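Local coordinates for protein hypoxanthine phosphoribosyltransferase (PDB 7CMJ) that converts hypoxanthine and guanine to their nucleoside monophosphates by transferring the phosphoribosyl group of 5-phosphoribosyl pyrophosphate to the purine, in purine salvage, at residues P58-C63 and E117-L122; K66-F71 and I123-V128. All blocks are in the same frame, centred on the assembly; numbering follows the deposited sequence.

Interaction 1 of 2, residues P58-C63 and E117-L122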
ATOM      1  N   PRO A  58      -9.438  21.681 -10.273  1.00 48.69           N
ATOM      2  CA  PRO A  58      -8.091  22.075 -10.696  1.00 52.45           C
ATOM      3  C   PRO A  58      -7.435  21.064 -11.626  1.00 48.84           C
ATOM      4  O   PRO A  58      -8.053  20.082 -12.051  1.00 53.85           O
ATOM      5  CB  PRO A  58      -7.343  22.164  -9.364  1.00 51.72           C
ATOM      6  CG  PRO A  58      -7.938  21.016  -8.584  1.00 51.08           C
ATOM      7  CD  PRO A  58      -9.395  20.875  -9.043  1.00 46.94           C
ATOM      8  N   LEU A  59      -6.173  21.313 -11.949  1.00 45.84           N
ATOM      9  CA  LEU A  59      -5.349  20.348 -12.660  1.00 48.23           C
ATOM     10  C   LEU A  59      -4.607  19.505 -11.633  1.00 50.59           C
ATOM     11  O   LEU A  59      -3.937  20.048 -10.746  1.00 51.86           O
ATOM     12  CB  LEU A  59      -4.376  21.066 -13.595  1.00 41.72           C
ATOM     13  CG  LEU A  59      -3.324  20.265 -14.362  1.00 41.92           C
ATOM     14  CD1 LEU A  59      -3.940  19.266 -15.360  1.00 42.66           C
ATOM     15  CD2 LEU A  59      -2.431  21.242 -15.074  1.00 42.54           C
ATOM     16  N   TYR A  60      -4.757  18.184 -11.731  1.00 45.35           N
ATOM     17  CA  TYR A  60      -4.144  17.270 -10.775  1.00 42.97           C
ATOM     18  C   TYR A  60      -2.766  16.843 -11.267  1.00 39.10           C
ATOM     19  O   TYR A  60      -2.625  16.344 -12.385  1.00 43.49           O
ATOM     20  CB  TYR A  60      -5.027  16.041 -10.566  1.00 45.80           C
ATOM     21  CG  TYR A  60      -6.143  16.241  -9.574  1.00 51.48           C
ATOM     22  CD1 TYR A  60      -6.041  15.756  -8.267  1.00 51.38           C
ATOM     23  CD2 TYR A  60      -7.314  16.899  -9.941  1.00 44.18           C
ATOM     24  CE1 TYR A  60      -7.074  15.934  -7.350  1.00 43.02           C
ATOM     25  CE2 TYR A  60      -8.347  17.077  -9.029  1.00 46.72           C
ATOM     26  CZ  TYR A  60      -8.217  16.594  -7.739  1.00 47.26           C
ATOM     27  OH  TYR A  60      -9.238  16.778  -6.843  1.00 55.42           O
ATOM     28  N   LEU A  61      -1.761  17.013 -10.425  1.00 35.01           N
ATOM     29  CA  LEU A  61      -0.408  16.582 -10.753  1.00 39.41           C
ATOM     30  C   LEU A  61      -0.172  15.196 -10.178  1.00 38.56           C
ATOM     31  O   LEU A  61      -0.190  15.009  -8.957  1.00 44.86           O
ATOM     32  CB  LEU A  61       0.629  17.569 -10.216  1.00 42.13           C
ATOM     33  CG  LEU A  61       0.611  18.921 -10.936  1.00 35.29           C
ATOM     34  CD1 LEU A  61       1.724  19.825 -10.429  1.00 30.89           C
ATOM     35  CD2 LEU A  61       0.688  18.729 -12.462  1.00 30.36           C
ATOM     36  N   LEU A  62       0.047  14.230 -11.049  1.00 38.78           N
ATOM     37  CA  LEU A  62       0.257  12.851 -10.637  1.00 33.69           C
ATOM     38  C   LEU A  62       1.753  12.579 -10.585  1.00 30.03           C
ATOM     39  O   LEU A  62       2.369  12.208 -11.578  1.00 40.61           O
ATOM     40  CB  LEU A  62      -0.442  11.912 -11.595  1.00 43.47           C
ATOM     41  CG  LEU A  62      -1.616  11.200 -10.966  1.00 48.88           C
ATOM     42  CD1 LEU A  62      -1.787  10.026 -11.826  1.00 60.09           C
ATOM     43  CD2 LEU A  62      -1.267  10.767  -9.567  1.00 49.84           C
ATOM     44  N   CYS A  63       2.337  12.750  -9.411  1.00 27.26           N
ATOM     45  CA  CYS A  63       3.764  12.533  -9.224  1.00 27.87           C
ATOM     46  C   CYS A  63       4.046  11.036  -9.126  1.00 32.52           C
ATOM     47  O   CYS A  63       3.698  10.386  -8.131  1.00 34.34           O
ATOM     48  CB  CYS A  63       4.237  13.262  -7.973  1.00 31.08           C
ATOM     49  SG  CYS A  63       5.977  13.047  -7.668  1.00 41.27           S
ATOM     50  N   GLU A 117     -12.356  11.162 -10.583  1.00 36.66           N
ATOM     51  CA  GLU A 117     -13.461  11.081 -11.530  1.00 49.54           C
ATOM     52  C   GLU A 117     -13.776  12.470 -12.072  1.00 52.66           C
ATOM     53  O   GLU A 117     -13.944  13.424 -11.300  1.00 51.79           O
ATOM     54  CB  GLU A 117     -14.699  10.467 -10.868  1.00 39.81           C
ATOM     55  CG  GLU A 117     -15.805  10.112 -11.842  1.00 44.74           C
ATOM     56  CD  GLU A 117     -17.111   9.701 -11.158  1.00 61.04           C
ATOM     57  OE1 GLU A 117     -17.135   8.670 -10.451  1.00 56.96           O
ATOM     58  OE2 GLU A 117     -18.126  10.413 -11.334  1.00 70.48           O
ATOM     59  N   ASN A 118     -13.814  12.581 -13.402  1.00 45.90           N
ATOM     60  CA  ASN A 118     -14.149  13.827 -14.087  1.00 48.08           C
ATOM     61  C   ASN A 118     -13.232  14.983 -13.675  1.00 50.96           C
ATOM     62  O   ASN A 118     -13.677  16.116 -13.466  1.00 47.83           O
ATOM     63  CB  ASN A 118     -15.607  14.189 -13.861  1.00 46.37           C
ATOM     64  CG  ASN A 118     -16.116  15.130 -14.910  1.00 56.60           C
ATOM     65  OD1 ASN A 118     -15.996  14.853 -16.101  1.00 67.96           O
ATOM     66  ND2 ASN A 118     -16.681  16.256 -14.484  1.00 53.04           N
ATOM     67  N   ARG A 119     -11.940  14.694 -13.562  1.00 45.81           N
ATOM     68  CA  ARG A 119     -10.927  15.697 -13.282  1.00 46.60           C
ATOM     69  C   ARG A 119      -9.861  15.653 -14.364  1.00 53.51           C
ATOM     70  O   ARG A 119      -9.732  14.666 -15.099  1.00 57.50           O
ATOM     71  CB  ARG A 119     -10.276  15.477 -11.919  1.00 45.44           C
ATOM     72  CG  ARG A 119     -11.255  15.486 -10.785  1.00 40.87           C
ATOM     73  CD  ARG A 119     -11.493  16.920 -10.417  1.00 56.17           C
ATOM     74  NE  ARG A 119     -12.905  17.234 -10.362  1.00 70.63           N
ATOM     75  CZ  ARG A 119     -13.623  17.168  -9.251  1.00 83.34           C
ATOM     76  NH1 ARG A 119     -13.047  16.797  -8.111  1.00 77.68           N
ATOM     77  NH2 ARG A 119     -14.917  17.454  -9.288  1.00 92.65           N
ATOM     78  N   HIS A 120      -9.093  16.733 -14.453  1.00 47.53           N
ATOM     79  CA  HIS A 120      -8.012  16.813 -15.421  1.00 42.77           C
ATOM     80  C   HIS A 120      -6.709  16.420 -14.743  1.00 36.62           C
ATOM     81  O   HIS A 120      -6.270  17.067 -13.785  1.00 36.08           O
ATOM     82  CB  HIS A 120      -7.921  18.200 -16.050  1.00 36.87           C
ATOM     83  CG  HIS A 120      -9.202  18.672 -16.669  1.00 43.44           C
ATOM     84  ND1 HIS A 120      -9.668  18.205 -17.882  1.00 45.95           N
ATOM     85  CD2 HIS A 120     -10.096  19.605 -16.261  1.00 45.43           C
ATOM     86  CE1 HIS A 120     -10.804  18.811 -18.182  1.00 43.45           C
ATOM     87  NE2 HIS A 120     -11.084  19.670 -17.217  1.00 49.44           N
ATOM     88  N   ILE A 121      -6.085  15.368 -15.253  1.00 36.17           N
ATOM     89  CA  ILE A 121      -4.899  14.793 -14.637  1.00 37.87           C
ATOM     90  C   ILE A 121      -3.715  14.953 -15.568  1.00 34.54           C
ATOM     91  O   ILE A 121      -3.816  14.717 -16.779  1.00 45.55           O
ATOM     92  CB  ILE A 121      -5.085  13.304 -14.310  1.00 47.49           C
ATOM     93  CG1 ILE A 121      -6.330  13.091 -13.461  1.00 43.13           C
ATOM     94  CG2 ILE A 121      -3.813  12.754 -13.654  1.00 47.02           C
ATOM     95  CD1 ILE A 121      -6.640  11.658 -13.364  1.00 50.20           C
ATOM     96  N   LEU A 122      -2.588  15.320 -14.991  1.00 36.93           N
ATOM     97  CA  LEU A 122      -1.317  15.359 -15.688  1.00 35.98           C
ATOM     98  C   LEU A 122      -0.379  14.386 -14.986  1.00 39.67           C
ATOM     99  O   LEU A 122      -0.025  14.593 -13.822  1.00 35.98           O
ATOM    100  CB  LEU A 122      -0.761  16.776 -15.691  1.00 38.38           C
ATOM    101  CG  LEU A 122       0.356  17.061 -16.687  1.00 48.67           C
ATOM    102  CD1 LEU A 122      -0.142  16.757 -18.084  1.00 49.25           C
ATOM    103  CD2 LEU A 122       0.807  18.527 -16.556  1.00 40.29           C
TER
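L61 and L122 lie side by side and point the same way, CD2 of L61 resting 4.0 Å from CB of L122. L59 joins them on this face: with CG anti to the backbone N (chi1 175°), its CD1 reaches over the neighbouring strand to within 4.1 Å of L122 CB. Helix 69-81 covers L61 from outside. On the opposite face L62 and I121 meet at a slant, L62 CG 3.8 Å from I121 CG2, and CB of Y60 packs near CG1 of I121. Between these layers run the backbones of two adjacent parallel strands in the central sheet of the phosphoribosyltransferase fold. Y60 grips the partner strand twice, its N donating to H120 O and its O accepting from L122 N at 2.8 Å; L62 N then bonds to L122 O. Farther out, R119, bent at chi2 and chi3, crosses the Y60 ring at an angle, CD 3.4 Å from CE2; its guanidinium, nearly parallel to the ring (13°), does not stack on it: Y60 OH lies at its edge, 4.0 Å from NH1. H120 turns its ND1 away to S148. Across the strands, then, polarity is spent on main-chain bonds, while side chains meet through carbon.

Interaction 2 of 2, residues K66-F71 and I123-V128; sequences KGSFIF and IVEDIV. With BA (barium ion), chain D; PO4 (phosphate ion), chain E.
S68 and D126, their CA atoms 5.1 Å apart, mark the closest approach of the two backbones, where a type I turn from K66 to F69, F69 N bonded to K66 O, leads into helix 69-81 beside the C-terminal end of strand 120-125. This is the active site of the phosphoribosyltransferase fold: E125 and D126 are the acidic pair of its PRPP-binding motif, which follows the hydrophobic residues of strand 120-125, and the peptide before K66 is cis. K66, E125 and D126 probably also bind GMP. S68 ties the two segments together. Its OG, anti to its own carbonyl carbon (chi1 -66°), donates to V124 O at 2.7 Å, approaching from above the carbonyl plane and not along a lone pair. F71 crosses V124 obliquely, CD2 3.6 Å from CG1, while CE2 comes near E125 O. G67 brings its CA to 3.3 Å from D126 OD1. E125, bent at chi2, and D126 converge on a barium ion, each through one carboxylate oxygen, with two waters as further ligands; E125 OE1 and D126 OD2 are held close together by the shared cation, which probably offsets their repulsion. Near the metal, K66 N donates to O2 of a phosphate ion, probably from the crystallisation liquor, which R191 of the same chain and R113 of a neighbouring subunit also bind. The extended K66 chain carries NZ to a salt bridge with E188. At the barium, the metal-oxygen distances are 2.4 Å to E125 OE1 and 2.5 Å to D126 OD2.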
ATOM      1  N   LYS A  66       9.792   7.474  -7.419  1.00 40.07           N
ATOM      2  CA  LYS A  66      10.279   8.656  -6.702  1.00 33.91           C
ATOM      3  C   LYS A  66      10.771   9.766  -7.612  1.00 40.55           C
ATOM      4  O   LYS A  66      10.733  10.929  -7.232  1.00 46.13           O
ATOM      5  CB  LYS A  66      11.437   8.291  -5.787  1.00 34.44           C
ATOM      6  CG  LYS A  66      11.215   7.148  -4.846  1.00 35.28           C
ATOM      7  CD  LYS A  66      12.511   6.919  -4.093  1.00 35.58           C
ATOM      8  CE  LYS A  66      12.410   5.819  -3.059  1.00 32.68           C
ATOM      9  NZ  LYS A  66      13.769   5.595  -2.529  1.00 29.51           N
ATOM     10  N   GLY A  67      11.243   9.397  -8.808  1.00 39.09           N
ATOM     11  CA  GLY A  67      12.025  10.297  -9.648  1.00 34.91           C
ATOM     12  C   GLY A  67      11.380  11.632  -9.978  1.00 35.28           C
ATOM     13  O   GLY A  67      12.101  12.603 -10.274  1.00 47.80           O
ATOM     14  N   SER A  68      10.047  11.715  -9.939  1.00 28.53           N
ATOM     15  CA  SER A  68       9.360  12.933 -10.363  1.00 29.91           C
ATOM     16  C   SER A  68       9.261  13.986  -9.266  1.00 34.38           C
ATOM     17  O   SER A  68       8.750  15.085  -9.530  1.00 32.72           O
ATOM     18  CB  SER A  68       7.960  12.604 -10.872  1.00 28.60           C
ATOM     19  OG  SER A  68       8.045  11.840 -12.062  1.00 38.66           O
ATOM     20  N   PHE A  69       9.751  13.700  -8.058  1.00 28.05           N
ATOM     21  CA  PHE A  69       9.297  14.503  -6.930  1.00 31.03           C
ATOM     22  C   PHE A  69       9.928  15.892  -6.914  1.00 37.39           C
ATOM     23  O   PHE A  69       9.231  16.889  -6.699  1.00 35.50           O
ATOM     24  CB  PHE A  69       9.510  13.733  -5.629  1.00 26.04           C
ATOM     25  CG  PHE A  69      10.827  13.966  -4.948  1.00 30.04           C
ATOM     26  CD1 PHE A  69      10.920  14.839  -3.873  1.00 31.90           C
ATOM     27  CD2 PHE A  69      11.948  13.253  -5.322  1.00 27.09           C
ATOM     28  CE1 PHE A  69      12.117  15.025  -3.217  1.00 35.09           C
ATOM     29  CE2 PHE A  69      13.139  13.425  -4.668  1.00 31.38           C
ATOM     30  CZ  PHE A  69      13.231  14.315  -3.615  1.00 37.92           C
ATOM     31  N   ILE A  70      11.223  16.001  -7.176  1.00 40.77           N
ATOM     32  CA  ILE A  70      11.772  17.341  -7.283  1.00 34.10           C
ATOM     33  C   ILE A  70      11.141  18.066  -8.457  1.00 35.92           C
ATOM     34  O   ILE A  70      10.735  19.231  -8.343  1.00 28.45           O
ATOM     35  CB  ILE A  70      13.299  17.274  -7.381  1.00 32.39           C
ATOM     36  CG1 ILE A  70      13.863  17.013  -5.984  1.00 30.74           C
ATOM     37  CG2 ILE A  70      13.850  18.547  -8.031  1.00 29.79           C
ATOM     38  CD1 ILE A  70      15.341  16.773  -5.974  1.00 41.66           C
ATOM     39  N   PHE A  71      10.998  17.374  -9.589  1.00 46.86           N
ATOM     40  CA  PHE A  71      10.403  18.000 -10.766  1.00 45.22           C
ATOM     41  C   PHE A  71       8.975  18.431 -10.492  1.00 48.13           C
ATOM     42  O   PHE A  71       8.547  19.495 -10.958  1.00 46.76           O
ATOM     43  CB  PHE A  71      10.443  17.039 -11.948  1.00 32.86           C
ATOM     44  CG  PHE A  71       9.780  17.561 -13.185  1.00 36.68           C
ATOM     45  CD1 PHE A  71       9.944  18.872 -13.583  1.00 38.57           C
ATOM     46  CD2 PHE A  71       9.008  16.719 -13.978  1.00 41.80           C
ATOM     47  CE1 PHE A  71       9.335  19.347 -14.745  1.00 39.75           C
ATOM     48  CE2 PHE A  71       8.403  17.183 -15.134  1.00 35.15           C
ATOM     49  CZ  PHE A  71       8.567  18.499 -15.517  1.00 37.26           C
ATOM     50  N   ILE A 123      -0.012  13.306 -15.671  1.00 41.51           N
ATOM     51  CA  ILE A 123       0.970  12.364 -15.140  1.00 41.50           C
ATOM     52  C   ILE A 123       2.342  13.020 -15.236  1.00 41.04           C
ATOM     53  O   ILE A 123       2.771  13.423 -16.325  1.00 40.44           O
ATOM     54  CB  ILE A 123       0.937  11.030 -15.901  1.00 38.92           C
ATOM     55  CG1 ILE A 123      -0.408  10.336 -15.714  1.00 37.03           C
ATOM     56  CG2 ILE A 123       2.060  10.119 -15.436  1.00 32.26           C
ATOM     57  CD1 ILE A 123      -0.533   9.035 -16.481  1.00 31.89           C
ATOM     58  N   VAL A 124       3.028  13.141 -14.100  1.00 28.49           N
ATOM     59  CA  VAL A 124       4.329  13.798 -14.043  1.00 30.38           C
ATOM     60  C   VAL A 124       5.430  12.747 -14.026  1.00 29.64           C
ATOM     61  O   VAL A 124       5.521  11.935 -13.100  1.00 33.36           O
ATOM     62  CB  VAL A 124       4.446  14.725 -12.832  1.00 30.11           C
ATOM     63  CG1 VAL A 124       5.852  15.339 -12.792  1.00 28.02           C
ATOM     64  CG2 VAL A 124       3.372  15.793 -12.902  1.00 28.15           C
ATOM     65  N   GLU A 125       6.286  12.789 -15.038  1.00 38.35           N
ATOM     66  CA  GLU A 125       7.384  11.850 -15.177  1.00 45.66           C
ATOM     67  C   GLU A 125       8.702  12.593 -15.397  1.00 44.30           C
ATOM     68  O   GLU A 125       8.746  13.665 -16.013  1.00 41.82           O
ATOM     69  CB  GLU A 125       7.121  10.862 -16.341  1.00 40.98           C
ATOM     70  CG  GLU A 125       6.389   9.607 -15.931  1.00 47.77           C
ATOM     71  CD  GLU A 125       7.270   8.683 -15.113  1.00 57.55           C
ATOM     72  OE1 GLU A 125       8.422   9.088 -14.857  1.00 61.68           O
ATOM     73  OE2 GLU A 125       6.822   7.573 -14.731  1.00 48.82           O
ATOM     74  N   ASP A 126       9.781  11.993 -14.890  1.00 39.31           N
ATOM     75  CA  ASP A 126      11.127  12.501 -15.137  1.00 42.03           C
ATOM     76  C   ASP A 126      11.650  12.050 -16.510  1.00 42.81           C
ATOM     77  O   ASP A 126      12.177  12.859 -17.275  1.00 44.35           O
ATOM     78  CB  ASP A 126      12.056  12.047 -14.000  1.00 30.80           C
ATOM     79  CG  ASP A 126      12.009  10.556 -13.788  1.00 43.77           C
ATOM     80  OD1 ASP A 126      12.714  10.016 -12.903  1.00 43.24           O
ATOM     81  OD2 ASP A 126      11.243   9.913 -14.536  1.00 59.29           O
ATOM     82  N   ILE A 127      11.518  10.757 -16.822  1.00 37.45           N
ATOM     83  CA  ILE A 127      11.900  10.157 -18.095  1.00 48.16           C
ATOM     84  C   ILE A 127      10.887   9.070 -18.416  1.00 52.13           C
ATOM     85  O   ILE A 127      10.351   8.422 -17.511  1.00 56.58           O
ATOM     86  CB  ILE A 127      13.299   9.508 -18.059  1.00 61.33           C
ATOM     87  CG1 ILE A 127      14.356  10.506 -17.659  1.00 68.16           C
ATOM     88  CG2 ILE A 127      13.689   8.906 -19.424  1.00 65.28           C
ATOM     89  CD1 ILE A 127      15.523   9.817 -17.083  1.00 68.28           C
ATOM     90  N   VAL A 128      10.657   8.843 -19.709  1.00 44.26           N
ATOM     91  CA  VAL A 128       9.867   7.708 -20.180  1.00 46.73           C
ATOM     92  C   VAL A 128      10.840   6.565 -20.467  1.00 59.06           C
ATOM     93  O   VAL A 128      11.432   6.501 -21.546  1.00 66.55           O
ATOM     94  CB  VAL A 128       9.048   8.064 -21.422  1.00 41.09           C
ATOM     95  CG1 VAL A 128       8.328   6.828 -21.938  1.00 44.32           C
ATOM     96  CG2 VAL A 128       8.073   9.188 -21.138  1.00 36.09           C
TER
HETATM   97 BA    BA D 302      10.082   7.979 -13.494  1.00 77.22          BA
HETATM   98  P   PO4 E 303      12.616   5.787  -9.367  1.00 44.23           P
HETATM   99  O1  PO4 E 303      11.811   4.705 -10.036  1.00 48.75           O
HETATM  100  O2  PO4 E 303      12.009   6.138  -8.041  1.00 35.55           O
HETATM  101  O3  PO4 E 303      14.024   5.285  -9.163  1.00 39.55           O
HETATM  102  O4  PO4 E 303      12.565   7.004 -10.246  1.00 53.62           O
HETATM  103  O   HOH W   1      10.829   6.975 -15.653  1.00 69.79           O
HETATM  104  O   HOH W   2       8.980   9.737 -11.533  1.00 58.30           O

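Overall arrangement
Both interactions are buried and share strand 120-125: interaction 1 uses its beginning, interaction 2 its end, with centres about 15 Å apart. L62 O and V124 N, probably hydrogen-bonded, carry the strand pairing from one into the other, and C63 SG packs against S68 and F69 where strand 59-64 gives way to the loop before helix 69-81. Their chemistry changes along the strand. In interaction 1, farther from the centre of the chain, regular main-chain pairing lies between apolar layers; between the segments of interaction 2, near that centre, a single serine bond replaces strand pairing, beside carboxylates, a metal and an anion. The ligands thus sit at the C-terminal end of the central strands.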